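Nitroalkane oxidase (Podospora anserina, PDB 3MKH) oxidises primary and secondary nitroalkanes to aldehydes or ketones with FAD and molecular oxygen, releasing nitrite and hydrogen peroxide. Local coordinates at residues 95-105 with 121-132; 41-51 with 172-180. One frame throughout, in Å; residues are numbered along the deposited sequence.

Contact 1 (95-105 with 121-132) is the more deeply buried, its centre about 12 Å from the centre of the chain; contact 2 (41-51 with 172-180) lies farther out, its centre about 17 Å away, and is only partly buried. Their chemistry differs as well. Contact 1 sets helix 90-109 against strand 130-133 mainly through small and aliphatic residues, with Thr99 and Phe121 at one end, whereas contact 2 packs short N-terminal helices against a loop with broad aromatic rings and polar chains at its margin. Their centres are about 13 Å apart, and Tyr51 of contact 2 bridges them: its OH probably hydrogen-bonds to Thr99 OG1 and to Pro128 O. Both reach the flavin, through Leu132 and Thr172 respectively.

Contact 1. Residues 95-105 with 121-132; sequences TIFATGLGLTP and FLSGEGSPLASL. With FAD (flavin-adenine dinucleotide), chain E.
Gly102 packs its bare CA against strand backbone, 3.5 Å from Leu132 N; a CB there would collide with Ser131 N and the carbonyl carbon of Ala130. The axes of helix 95-105 and strand 130-132 come to 5.5 Å at 67°. One turn earlier, Thr99 adds two weak backbone-directed contacts. Ala130 N gives OG1 of Thr99 a long, nearly straight hydrogen bond (3.3 Å, 173°), while Thr99 CA directs its hydrogen at Ala130 O. The same OG1 also pairs with Tyr51 OH. With Thr99 CG2 anti to the backbone N, OG1 is left beside that N, facing Ala130, and the methyl reaches Phe121 CE1. The Phe121 ring is sandwiched: Leu103 CD2 sits over its centre, 4.0 Å from the centroid, and Pro128 CB covers the opposite face near the rim. Were Phe121 an alanine, Leu103 CD2 would probably lose the aromatic face it rests on, and a gap would be likely beside Pro128. Toward the cofactor, Leu101 CD1 meets Leu132 CD2 at 3.7 Å. FAD N3 donates to Leu132 O (2.7 Å), which is consistent with the helix-packed strand holding its carbonyl ready for the flavin's N3-H.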
loop_
_atom_site.group_PDB
_atom_site.type_symbol
_atom_site.label_atom_id
_atom_site.label_comp_id
_atom_site.label_asym_id
_atom_site.label_seq_id
_atom_site.Cartn_x
_atom_site.Cartn_y
_atom_site.Cartn_z
ATOM N N THR A 95 -17.503 2.299 -26.303
ATOM C CA THR A 95 -17.642 2.609 -27.730
ATOM C C THR A 95 -18.428 3.905 -27.922
ATOM O O THR A 95 -18.045 4.773 -28.718
ATOM C CB THR A 95 -18.287 1.448 -28.491
ATOM O OG1 THR A 95 -17.387 0.337 -28.462
ATOM C CG2 THR A 95 -18.553 1.817 -29.947
ATOM N N ILE A 96 -19.507 4.042 -27.163
ATOM C CA ILE A 96 -20.288 5.266 -27.175
ATOM C C ILE A 96 -19.494 6.454 -26.652
ATOM O O ILE A 96 -19.435 7.493 -27.299
ATOM C CB ILE A 96 -21.595 5.096 -26.387
ATOM C CG1 ILE A 96 -22.447 4.016 -27.041
ATOM C CG2 ILE A 96 -22.360 6.406 -26.327
ATOM C CD1 ILE A 96 -23.653 3.591 -26.220
ATOM N N PHE A 97 -18.885 6.316 -25.482
ATOM C CA PHE A 97 -18.117 7.426 -24.915
ATOM C C PHE A 97 -16.945 7.843 -25.804
ATOM O O PHE A 97 -16.564 9.018 -25.847
ATOM C CB PHE A 97 -17.621 7.075 -23.503
ATOM C CG PHE A 97 -18.729 6.745 -22.544
ATOM C CD1 PHE A 97 -19.991 7.301 -22.716
ATOM C CD2 PHE A 97 -18.517 5.889 -21.474
ATOM C CE1 PHE A 97 -21.025 7.009 -21.841
ATOM C CE2 PHE A 97 -19.537 5.591 -20.593
ATOM C CZ PHE A 97 -20.800 6.153 -20.772
ATOM N N ALA A 98 -16.369 6.878 -26.516
ATOM C CA ALA A 98 -15.223 7.163 -27.387
ATOM C C ALA A 98 -15.609 8.104 -28.535
ATOM O O ALA A 98 -14.800 8.919 -28.981
ATOM C CB ALA A 98 -14.642 5.855 -27.937
ATOM N N THR A 99 -16.843 8.005 -29.008
ATOM C CA THR A 99 -17.312 8.940 -30.045
ATOM C C THR A 99 -17.361 10.337 -29.419
ATOM O O THR A 99 -17.054 11.325 -30.070
ATOM C CB THR A 99 -18.694 8.544 -30.594
ATOM O OG1 THR A 99 -18.550 7.432 -31.491
ATOM C CG2 THR A 99 -19.369 9.709 -31.335
ATOM N N GLY A 100 -17.717 10.408 -28.144
ATOM C CA GLY A 100 -17.736 11.688 -27.451
ATOM C C GLY A 100 -16.345 12.292 -27.347
ATOM O O GLY A 100 -16.162 13.498 -27.509
ATOM N N LEU A 101 -15.350 11.452 -27.092
ATOM C CA LEU A 101 -13.968 11.917 -27.053
ATOM C C LEU A 101 -13.524 12.423 -28.431
ATOM O O LEU A 101 -12.834 13.447 -28.544
ATOM C CB LEU A 101 -13.032 10.803 -26.549
ATOM C CG LEU A 101 -11.538 11.170 -26.527
ATOM C CD1 LEU A 101 -11.239 12.340 -25.603
ATOM C CD2 LEU A 101 -10.686 9.957 -26.156
ATOM N N GLY A 102 -13.928 11.710 -29.477
ATOM C CA GLY A 102 -13.605 12.113 -30.835
ATOM C C GLY A 102 -14.212 13.459 -31.213
ATOM O O GLY A 102 -13.628 14.214 -31.987
ATOM N N LEU A 103 -15.386 13.762 -30.671
ATOM C CA LEU A 103 -16.037 15.058 -30.933
ATOM C C LEU A 103 -15.484 16.215 -30.099
ATOM O O LEU A 103 -15.695 17.387 -30.439
ATOM C CB LEU A 103 -17.550 14.950 -30.716
ATOM C CG LEU A 103 -18.252 13.953 -31.635
ATOM C CD1 LEU A 103 -19.697 13.677 -31.177
ATOM C CD2 LEU A 103 -18.192 14.437 -33.078
ATOM N N THR A 104 -14.776 15.889 -29.021
ATOM C CA THR A 104 -14.300 16.899 -28.077
ATOM C C THR A 104 -13.382 17.974 -28.694
ATOM O O THR A 104 -13.580 19.160 -28.445
ATOM C CB THR A 104 -13.654 16.244 -26.829
ATOM O OG1 THR A 104 -14.635 15.433 -26.170
ATOM C CG2 THR A 104 -13.127 17.320 -25.849
ATOM N N PRO A 105 -12.395 17.578 -29.516
ATOM C CA PRO A 105 -11.558 18.620 -30.128
ATOM C C PRO A 105 -12.360 19.593 -30.975
ATOM O O PRO A 105 -12.024 20.770 -31.038
ATOM C CB PRO A 105 -10.588 17.821 -31.010
ATOM C CG PRO A 105 -10.497 16.492 -30.303
ATOM C CD PRO A 105 -11.913 16.225 -29.855
ATOM N N PHE A 121 -23.794 13.905 -36.761
ATOM C CA PHE A 121 -23.880 13.527 -35.346
ATOM C C PHE A 121 -25.015 14.242 -34.637
ATOM O O PHE A 121 -25.258 14.021 -33.450
ATOM C CB PHE A 121 -22.556 13.837 -34.636
ATOM C CG PHE A 121 -21.397 13.040 -35.162
ATOM C CD1 PHE A 121 -21.060 11.823 -34.581
ATOM C CD2 PHE A 121 -20.666 13.489 -36.252
ATOM C CE1 PHE A 121 -20.003 11.065 -35.070
ATOM C CE2 PHE A 121 -19.598 12.740 -36.751
ATOM C CZ PHE A 121 -19.271 11.521 -36.163
ATOM N N LEU A 122 -25.699 15.113 -35.372
ATOM C CA LEU A 122 -26.762 15.942 -34.800
ATOM C C LEU A 122 -28.157 15.553 -35.308
ATOM O O LEU A 122 -29.162 16.137 -34.888
ATOM C CB LEU A 122 -26.483 17.425 -35.101
ATOM C CG LEU A 122 -25.335 18.030 -34.289
ATOM C CD1 LEU A 122 -24.773 19.330 -34.903
ATOM C CD2 LEU A 122 -25.770 18.246 -32.848
ATOM N N SER A 123 -28.219 14.562 -36.198
ATOM C CA SER A 123 -29.487 14.148 -36.799
ATOM C C SER A 123 -30.398 13.305 -35.887
ATOM O O SER A 123 -31.599 13.216 -36.120
ATOM C CB SER A 123 -29.213 13.350 -38.069
ATOM O OG SER A 123 -28.623 12.099 -37.734
ATOM N N GLY A 124 -29.834 12.673 -34.863
ATOM C CA GLY A 124 -30.600 11.732 -34.057
ATOM C C GLY A 124 -30.874 10.404 -34.756
ATOM O O GLY A 124 -31.679 9.596 -34.286
ATOM N N GLU A 125 -30.209 10.158 -35.878
ATOM C CA GLU A 125 -30.356 8.860 -36.541
ATOM C C GLU A 125 -29.056 8.277 -37.111
ATOM O O GLU A 125 -28.002 8.908 -37.066
ATOM C CB GLU A 125 -31.462 8.896 -37.602
ATOM C CG GLU A 125 -31.297 9.956 -38.660
ATOM C CD GLU A 125 -32.578 10.145 -39.466
ATOM O OE1 GLU A 125 -32.492 10.286 -40.708
ATOM O OE2 GLU A 125 -33.671 10.138 -38.855
ATOM N N GLY A 126 -29.155 7.067 -37.650
ATOM C CA GLY A 126 -27.990 6.324 -38.083
ATOM C C GLY A 126 -27.106 5.926 -36.908
ATOM O O GLY A 126 -27.558 5.849 -35.765
ATOM N N SER A 127 -25.833 5.680 -37.196
ATOM C CA SER A 127 -24.901 5.243 -36.176
ATOM C C SER A 127 -23.503 5.751 -36.479
ATOM O O SER A 127 -22.570 4.959 -36.580
ATOM C CB SER A 127 -24.915 3.709 -36.098
ATOM O OG SER A 127 -24.769 3.137 -37.389
ATOM N N PRO A 128 -23.346 7.086 -36.597
ATOM C CA PRO A 128 -22.041 7.657 -36.934
ATOM C C PRO A 128 -21.036 7.470 -35.792
ATOM O O PRO A 128 -21.408 7.581 -34.628
ATOM C CB PRO A 128 -22.344 9.147 -37.131
ATOM C CG PRO A 128 -23.564 9.412 -36.256
ATOM C CD PRO A 128 -24.364 8.124 -36.321
ATOM N N LEU A 129 -19.787 7.199 -36.143
ATOM C CA LEU A 129 -18.710 7.003 -35.182
ATOM C C LEU A 129 -17.658 8.075 -35.364
ATOM O O LEU A 129 -17.337 8.448 -36.498
ATOM C CB LEU A 129 -18.044 5.646 -35.418
ATOM C CG LEU A 129 -18.811 4.399 -35.009
ATOM C CD1 LEU A 129 -18.171 3.184 -35.671
ATOM C CD2 LEU A 129 -18.800 4.272 -33.498
ATOM N N ALA A 130 -17.123 8.565 -34.248
ATOM C CA ALA A 130 -16.030 9.528 -34.256
ATOM C C ALA A 130 -14.892 8.960 -33.419
ATOM O O ALA A 130 -15.119 8.116 -32.548
ATOM C CB ALA A 130 -16.485 10.909 -33.698
ATOM N N SER A 131 -13.676 9.416 -33.687
ATOM C CA SER A 131 -12.488 8.896 -33.021
ATOM C C SER A 131 -11.470 10.004 -32.825
ATOM O O SER A 131 -11.270 10.824 -33.714
ATOM C CB SER A 131 -11.861 7.780 -33.862
ATOM O OG SER A 131 -10.763 7.187 -33.192
ATOM N N LEU A 132 -10.850 10.041 -31.647
ATOM C CA LEU A 132 -9.700 10.914 -31.416
ATOM C C LEU A 132 -8.466 10.056 -31.664
ATOM O O LEU A 132 -8.148 9.125 -30.899
ATOM C CB LEU A 132 -9.724 11.504 -29.999
ATOM C CG LEU A 132 -8.514 12.311 -29.483
ATOM C CD1 LEU A 132 -7.891 13.172 -30.551
ATOM C CD2 LEU A 132 -8.915 13.169 -28.293
HETATM P PA FAD E . 3.268 5.075 -23.870
HETATM O O1A FAD E . 3.980 6.026 -24.721
HETATM O O2A FAD E . 2.809 3.809 -24.445
HETATM O O5B FAD E . 4.189 4.762 -22.591
HETATM C C5B FAD E . 4.236 3.456 -22.021
HETATM C C4B FAD E . 4.919 3.430 -20.641
HETATM O O4B FAD E . 6.290 3.824 -20.788
HETATM C C3B FAD E . 4.300 4.449 -19.686
HETATM O O3B FAD E . 3.231 3.844 -18.958
HETATM C C2B FAD E . 5.452 4.753 -18.745
HETATM O O2B FAD E . 5.499 3.788 -17.700
HETATM C C1B FAD E . 6.685 4.615 -19.639
HETATM N N9A FAD E . 7.108 5.975 -20.074
HETATM C C8A FAD E . 7.152 6.420 -21.327
HETATM N N7A FAD E . 7.569 7.680 -21.342
HETATM C C5A FAD E . 7.795 8.043 -20.086
HETATM C C6A FAD E . 8.240 9.215 -19.490
HETATM N N6A FAD E . 8.534 10.279 -20.227
HETATM N N1A FAD E . 8.371 9.256 -18.160
HETATM C C2A FAD E . 8.081 8.201 -17.420
HETATM N N3A FAD E . 7.657 7.069 -17.955
HETATM C C4A FAD E . 7.503 6.960 -19.279
HETATM N N1 FAD E . -5.856 6.326 -27.875
HETATM C C2 FAD E . -6.383 7.318 -28.692
HETATM O O2 FAD E . -5.628 8.034 -29.334
HETATM N N3 FAD E . -7.760 7.498 -28.774
HETATM C C4 FAD E . -8.625 6.683 -28.048
HETATM O O4 FAD E . -9.839 6.848 -28.133
HETATM C C4X FAD E . -8.097 5.690 -27.232
HETATM N N5 FAD E . -8.934 4.858 -26.484
HETATM C C5X FAD E . -8.418 3.670 -25.956
HETATM C C6 FAD E . -9.264 2.660 -25.507
HETATM C C7 FAD E . -8.734 1.483 -24.990
HETATM C C7M FAD E . -9.651 0.367 -24.499
HETATM C C8 FAD E . -7.357 1.321 -24.922
HETATM C C8M FAD E . -6.762 0.031 -24.357
HETATM C C9 FAD E . -6.517 2.332 -25.362
HETATM C C9A FAD E . -7.044 3.504 -25.882
HETATM N N10 FAD E . -6.200 4.519 -26.332
HETATM C C10 FAD E . -6.719 5.516 -27.149
HETATM C "C1'" FAD E . -4.771 4.555 -25.940
HETATM C "C2'" FAD E . -4.590 5.270 -24.600
HETATM O "O2'" FAD E . -4.997 6.630 -24.716
HETATM C "C3'" FAD E . -3.148 5.199 -24.071
HETATM O "O3'" FAD E . -3.137 5.695 -22.741
HETATM C "C4'" FAD E . -2.144 6.017 -24.897
HETATM O "O4'" FAD E . -1.750 5.292 -26.054
HETATM C "C5'" FAD E . -0.896 6.330 -24.062
HETATM O "O5'" FAD E . -0.322 5.140 -23.519
HETATM P P FAD E . 0.803 5.215 -22.392
HETATM O O1P FAD E . 0.377 6.196 -21.387
HETATM O O2P FAD E . 1.130 3.857 -21.958
HETATM O O3P FAD E . 2.030 5.865 -23.214
#

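Contact 2. Residues 41-51 with 172-180. With FAD (flavin-adenine dinucleotide), chain E.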
loop_
_atom_site.group_PDB
_atom_site.type_symbol
_atom_site.label_atom_id
_atom_site.label_comp_id
_atom_site.label_asym_id
_atom_site.label_seq_id
_atom_site.Cartn_x
_atom_site.Cartn_y
_atom_site.Cartn_z
ATOM N N PRO A 41 -13.322 -9.585 -33.736
ATOM C CA PRO A 41 -13.777 -8.242 -34.112
ATOM C C PRO A 41 -15.293 -8.165 -34.321
ATOM O O PRO A 41 -15.855 -7.058 -34.371
ATOM C CB PRO A 41 -13.050 -7.983 -35.439
ATOM C CG PRO A 41 -11.835 -8.845 -35.372
ATOM C CD PRO A 41 -12.271 -10.087 -34.636
ATOM N N LEU A 42 -15.942 -9.315 -34.470
ATOM C CA LEU A 42 -17.396 -9.353 -34.630
ATOM C C LEU A 42 -18.136 -8.910 -33.362
ATOM O O LEU A 42 -19.330 -8.564 -33.419
ATOM C CB LEU A 42 -17.873 -10.760 -35.024
ATOM C CG LEU A 42 -18.077 -11.159 -36.499
ATOM C CD1 LEU A 42 -17.039 -10.538 -37.414
ATOM C CD2 LEU A 42 -18.061 -12.678 -36.631
ATOM N N ARG A 43 -17.463 -8.958 -32.212
ATOM C CA ARG A 43 -18.095 -8.469 -30.990
ATOM C C ARG A 43 -18.417 -6.985 -31.147
ATOM O O ARG A 43 -19.548 -6.555 -30.916
ATOM C CB ARG A 43 -17.207 -8.698 -29.761
ATOM C CG ARG A 43 -17.172 -10.142 -29.323
ATOM C CD ARG A 43 -16.650 -10.339 -27.904
ATOM N NE ARG A 43 -16.939 -11.705 -27.469
ATOM C CZ ARG A 43 -16.904 -12.131 -26.212
ATOM N NH1 ARG A 43 -16.568 -11.309 -25.220
ATOM N NH2 ARG A 43 -17.210 -13.395 -25.952
ATOM N N PHE A 44 -17.411 -6.210 -31.533
ATOM C CA PHE A 44 -17.593 -4.788 -31.822
ATOM C C PHE A 44 -18.703 -4.592 -32.865
ATOM O O PHE A 44 -19.665 -3.870 -32.636
ATOM C CB PHE A 44 -16.277 -4.205 -32.338
ATOM C CG PHE A 44 -16.427 -2.903 -33.052
ATOM C CD1 PHE A 44 -16.717 -1.741 -32.354
ATOM C CD2 PHE A 44 -16.245 -2.830 -34.427
ATOM C CE1 PHE A 44 -16.834 -0.534 -33.012
ATOM C CE2 PHE A 44 -16.364 -1.633 -35.092
ATOM C CZ PHE A 44 -16.661 -0.480 -34.385
ATOM N N GLN A 45 -18.572 -5.248 -34.010
ATOM C CA GLN A 45 -19.541 -5.059 -35.087
ATOM C C GLN A 45 -20.964 -5.349 -34.622
ATOM O O GLN A 45 -21.892 -4.619 -34.971
ATOM C CB GLN A 45 -19.175 -5.896 -36.320
ATOM C CG GLN A 45 -17.891 -5.466 -37.005
ATOM C CD GLN A 45 -17.680 -6.166 -38.348
ATOM O OE1 GLN A 45 -17.451 -5.519 -39.381
ATOM N NE2 GLN A 45 -17.778 -7.482 -38.340
ATOM N N SER A 46 -21.127 -6.391 -33.805
ATOM C CA SER A 46 -22.445 -6.796 -33.337
ATOM C C SER A 46 -23.120 -5.742 -32.448
ATOM O O SER A 46 -24.306 -5.845 -32.172
ATOM C CB SER A 46 -22.380 -8.129 -32.572
ATOM O OG SER A 46 -21.896 -7.943 -31.246
ATOM N N THR A 47 -22.372 -4.750 -31.979
ATOM C CA THR A 47 -22.986 -3.713 -31.141
ATOM C C THR A 47 -23.574 -2.535 -31.932
ATOM O O THR A 47 -24.072 -1.582 -31.347
ATOM C CB THR A 47 -22.002 -3.157 -30.082
ATOM O OG1 THR A 47 -20.890 -2.538 -30.738
ATOM C CG2 THR A 47 -21.490 -4.276 -29.185
ATOM N N GLN A 48 -23.528 -2.601 -33.255
ATOM C CA GLN A 48 -24.037 -1.478 -34.044
ATOM C C GLN A 48 -25.528 -1.182 -33.794
ATOM O O GLN A 48 -25.909 -0.026 -33.573
ATOM C CB GLN A 48 -23.748 -1.656 -35.540
ATOM C CG GLN A 48 -24.037 -0.371 -36.337
ATOM C CD GLN A 48 -23.765 -0.491 -37.824
ATOM O OE1 GLN A 48 -23.401 -1.552 -38.319
ATOM N NE2 GLN A 48 -23.965 0.608 -38.550
ATOM N N PRO A 49 -26.384 -2.215 -33.839
ATOM C CA PRO A 49 -27.803 -1.923 -33.612
ATOM C C PRO A 49 -28.075 -1.235 -32.269
ATOM O O PRO A 49 -28.892 -0.309 -32.208
ATOM C CB PRO A 49 -28.457 -3.309 -33.666
ATOM C CG PRO A 49 -27.559 -4.087 -34.604
ATOM C CD PRO A 49 -26.166 -3.597 -34.315
ATOM N N THR A 50 -27.414 -1.654 -31.196
ATOM C CA THR A 50 -27.676 -0.974 -29.932
ATOM C C THR A 50 -27.031 0.402 -29.868
ATOM O O THR A 50 -27.552 1.300 -29.211
ATOM C CB THR A 50 -27.328 -1.814 -28.688
ATOM O OG1 THR A 50 -26.026 -2.353 -28.829
ATOM C CG2 THR A 50 -28.325 -2.968 -28.512
ATOM N N TYR A 51 -25.909 0.581 -30.552
ATOM C CA TYR A 51 -25.345 1.914 -30.694
ATOM C C TYR A 51 -26.340 2.827 -31.427
ATOM O O TYR A 51 -26.555 3.981 -31.029
ATOM C CB TYR A 51 -24.005 1.834 -31.438
ATOM C CG TYR A 51 -23.248 3.137 -31.601
ATOM C CD1 TYR A 51 -23.616 4.064 -32.573
ATOM C CD2 TYR A 51 -22.146 3.423 -30.815
ATOM C CE1 TYR A 51 -22.919 5.247 -32.739
ATOM C CE2 TYR A 51 -21.428 4.603 -30.986
ATOM C CZ TYR A 51 -21.822 5.511 -31.953
ATOM O OH TYR A 51 -21.115 6.681 -32.138
ATOM N N THR A 172 -9.852 4.325 -30.350
ATOM C CA THR A 172 -11.150 3.686 -30.312
ATOM C C THR A 172 -12.084 4.200 -31.411
ATOM O O THR A 172 -12.259 5.408 -31.565
ATOM C CB THR A 172 -11.788 3.894 -28.930
ATOM O OG1 THR A 172 -10.898 3.396 -27.922
ATOM C CG2 THR A 172 -13.112 3.183 -28.843
ATOM N N ASN A 173 -12.672 3.269 -32.163
ATOM C CA ASN A 173 -13.632 3.571 -33.231
ATOM C C ASN A 173 -13.027 3.990 -34.579
ATOM O O ASN A 173 -13.766 4.109 -35.555
ATOM C CB ASN A 173 -14.625 4.689 -32.823
ATOM C CG ASN A 173 -15.575 4.295 -31.707
ATOM O OD1 ASN A 173 -16.223 5.176 -31.099
ATOM N ND2 ASN A 173 -15.702 3.006 -31.443
ATOM N N CYS A 174 -11.716 4.233 -34.651
ATOM C CA CYS A 174 -11.154 4.877 -35.847
ATOM C C CYS A 174 -11.408 4.115 -37.154
ATOM O O CYS A 174 -11.440 4.718 -38.237
ATOM C CB CYS A 174 -9.651 5.143 -35.686
ATOM S SG CYS A 174 -8.637 3.636 -35.669
ATOM N N ALA A 175 -11.607 2.802 -37.059
ATOM C CA ALA A 175 -11.778 2.000 -38.271
ATOM C C ALA A 175 -13.239 1.860 -38.733
ATOM O O ALA A 175 -13.501 1.345 -39.819
ATOM C CB ALA A 175 -11.115 0.620 -38.091
ATOM N N GLY A 176 -14.191 2.327 -37.923
ATOM C CA GLY A 176 -15.600 2.277 -38.306
ATOM C C GLY A 176 -16.211 0.891 -38.181
ATOM O O GLY A 176 -15.515 -0.069 -37.850
ATOM N N TRP A 177 -17.511 0.776 -38.453
ATOM C CA TRP A 177 -18.210 -0.496 -38.295
ATOM C C TRP A 177 -17.710 -1.575 -39.256
ATOM O O TRP A 177 -17.736 -2.766 -38.926
ATOM C CB TRP A 177 -19.715 -0.317 -38.481
ATOM C CG TRP A 177 -20.338 0.580 -37.468
ATOM C CD1 TRP A 177 -20.910 1.803 -37.698
ATOM C CD2 TRP A 177 -20.462 0.335 -36.060
ATOM N NE1 TRP A 177 -21.386 2.330 -36.523
ATOM C CE2 TRP A 177 -21.121 1.456 -35.501
ATOM C CE3 TRP A 177 -20.087 -0.723 -35.219
ATOM C CZ2 TRP A 177 -21.402 1.555 -34.142
ATOM C CZ3 TRP A 177 -20.368 -0.622 -33.855
ATOM C CH2 TRP A 177 -21.030 0.508 -33.334
ATOM N N ASP A 178 -17.261 -1.151 -40.436
ATOM C CA ASP A 178 -16.869 -2.085 -41.490
ATOM C C ASP A 178 -15.346 -2.114 -41.671
ATOM O O ASP A 178 -14.832 -2.716 -42.617
ATOM C CB ASP A 178 -17.593 -1.770 -42.807
ATOM C CG ASP A 178 -17.149 -0.460 -43.437
ATOM O OD1 ASP A 178 -16.308 0.260 -42.844
ATOM O OD2 ASP A 178 -17.659 -0.146 -44.537
ATOM N N PHE A 179 -14.637 -1.435 -40.767
ATOM C CA PHE A 179 -13.183 -1.453 -40.749
ATOM C C PHE A 179 -12.532 -0.725 -41.926
ATOM O O PHE A 179 -11.349 -0.895 -42.186
ATOM C CB PHE A 179 -12.680 -2.899 -40.633
ATOM C CG PHE A 179 -13.190 -3.594 -39.404
ATOM C CD1 PHE A 179 -13.139 -2.954 -38.174
ATOM C CD2 PHE A 179 -13.735 -4.862 -39.473
ATOM C CE1 PHE A 179 -13.623 -3.576 -37.038
ATOM C CE2 PHE A 179 -14.213 -5.493 -38.336
ATOM C CZ PHE A 179 -14.154 -4.838 -37.117
ATOM N N LYS A 180 -13.288 0.110 -42.616
ATOM C CA LYS A 180 -12.705 0.882 -43.704
ATOM C C LYS A 180 -12.661 2.377 -43.385
ATOM O O LYS A 180 -12.493 3.208 -44.278
ATOM C CB LYS A 180 -13.455 0.608 -45.014
ATOM C CG LYS A 180 -13.277 -0.825 -45.520
ATOM C CD LYS A 180 -13.957 -1.007 -46.877
ATOM C CE LYS A 180 -13.937 -2.466 -47.323
ATOM N NZ LYS A 180 -12.578 -3.080 -47.202
HETATM P PA FAD E . 3.268 5.075 -23.870
HETATM O O1A FAD E . 3.980 6.026 -24.721
HETATM O O2A FAD E . 2.809 3.809 -24.445
HETATM O O5B FAD E . 4.189 4.762 -22.591
HETATM C C5B FAD E . 4.236 3.456 -22.021
HETATM C C4B FAD E . 4.919 3.430 -20.641
HETATM O O4B FAD E . 6.290 3.824 -20.788
HETATM C C3B FAD E . 4.300 4.449 -19.686
HETATM O O3B FAD E . 3.231 3.844 -18.958
HETATM C C2B FAD E . 5.452 4.753 -18.745
HETATM O O2B FAD E . 5.499 3.788 -17.700
HETATM C C1B FAD E . 6.685 4.615 -19.639
HETATM N N9A FAD E . 7.108 5.975 -20.074
HETATM C C8A FAD E . 7.152 6.420 -21.327
HETATM N N7A FAD E . 7.569 7.680 -21.342
HETATM C C5A FAD E . 7.795 8.043 -20.086
HETATM C C6A FAD E . 8.240 9.215 -19.490
HETATM N N6A FAD E . 8.534 10.279 -20.227
HETATM N N1A FAD E . 8.371 9.256 -18.160
HETATM C C2A FAD E . 8.081 8.201 -17.420
HETATM N N3A FAD E . 7.657 7.069 -17.955
HETATM C C4A FAD E . 7.503 6.960 -19.279
HETATM N N1 FAD E . -5.856 6.326 -27.875
HETATM C C2 FAD E . -6.383 7.318 -28.692
HETATM O O2 FAD E . -5.628 8.034 -29.334
HETATM N N3 FAD E . -7.760 7.498 -28.774
HETATM C C4 FAD E . -8.625 6.683 -28.048
HETATM O O4 FAD E . -9.839 6.848 -28.133
HETATM C C4X FAD E . -8.097 5.690 -27.232
HETATM N N5 FAD E . -8.934 4.858 -26.484
HETATM C C5X FAD E . -8.418 3.670 -25.956
HETATM C C6 FAD E . -9.264 2.660 -25.507
HETATM C C7 FAD E . -8.734 1.483 -24.990
HETATM C C7M FAD E . -9.651 0.367 -24.499
HETATM C C8 FAD E . -7.357 1.321 -24.922
HETATM C C8M FAD E . -6.762 0.031 -24.357
HETATM C C9 FAD E . -6.517 2.332 -25.362
HETATM C C9A FAD E . -7.044 3.504 -25.882
HETATM N N10 FAD E . -6.200 4.519 -26.332
HETATM C C10 FAD E . -6.719 5.516 -27.149
HETATM C "C1'" FAD E . -4.771 4.555 -25.940
HETATM C "C2'" FAD E . -4.590 5.270 -24.600
HETATM O "O2'" FAD E . -4.997 6.630 -24.716
HETATM C "C3'" FAD E . -3.148 5.199 -24.071
HETATM O "O3'" FAD E . -3.137 5.695 -22.741
HETATM C "C4'" FAD E . -2.144 6.017 -24.897
HETATM O "O4'" FAD E . -1.750 5.292 -26.054
HETATM C "C5'" FAD E . -0.896 6.330 -24.062
HETATM O "O5'" FAD E . -0.322 5.140 -23.519
HETATM P P FAD E . 0.803 5.215 -22.392
HETATM O O1P FAD E . 0.377 6.196 -21.387
HETATM O O2P FAD E . 1.130 3.857 -21.958
HETATM O O3P FAD E . 2.030 5.865 -23.214
#
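An aromatic cluster of Phe44, Tyr51, Trp177 and Phe179 joins the helical N-terminal part of this acyl-CoA dehydrogenase fold to the loop between strands 161-168 and 184-191, a loop that begins at the flavin. Trp177 is central. The Phe44 ring lies nearly parallel to its six-membered ring (planes 17° apart) but slid aside, so overlap is slight; contact is made by Phe44 CZ at Trp177 CE3, 3.5 Å. Tyr51 stands nearly perpendicular to the indole: the CZ2 edge of Trp177 points at the tyrosine face, an edge-to-face pair with planes at 77°. Gln48 covers a face of the indole. With CG anti to the backbone N and the chain extended beyond it, Gln48 sets CG 3.6 Å from the centroid of the five-membered ring of Trp177 and stacks its amide 11° from the indole plane. Polar ends converge on one residue, since Gln48 NE2 bonds Ser127 OG and Trp177 NE1 bonds Ser127 O, which is likely to limit the rotation of both groups. Phe179 extends the cluster outward, with CE1 against Phe44 CD2 and CZ 3.7 Å from Pro41 CB; His229 meets its ring edge-to-face. Beside it, the Asp178 carboxylate forms a salt bridge with Arg213. At the loop's other end, Thr172 N makes a weak hydrogen bond to FAD O4, and Thr172 OG1 lies 2.8 Å from FAD N5. Within 41-51, Thr47 OG1 donates to Phe44 O in the carbonyl plane, on a lone pair, at 2.6 Å, and this same oxygen also accepts from Thr47 N.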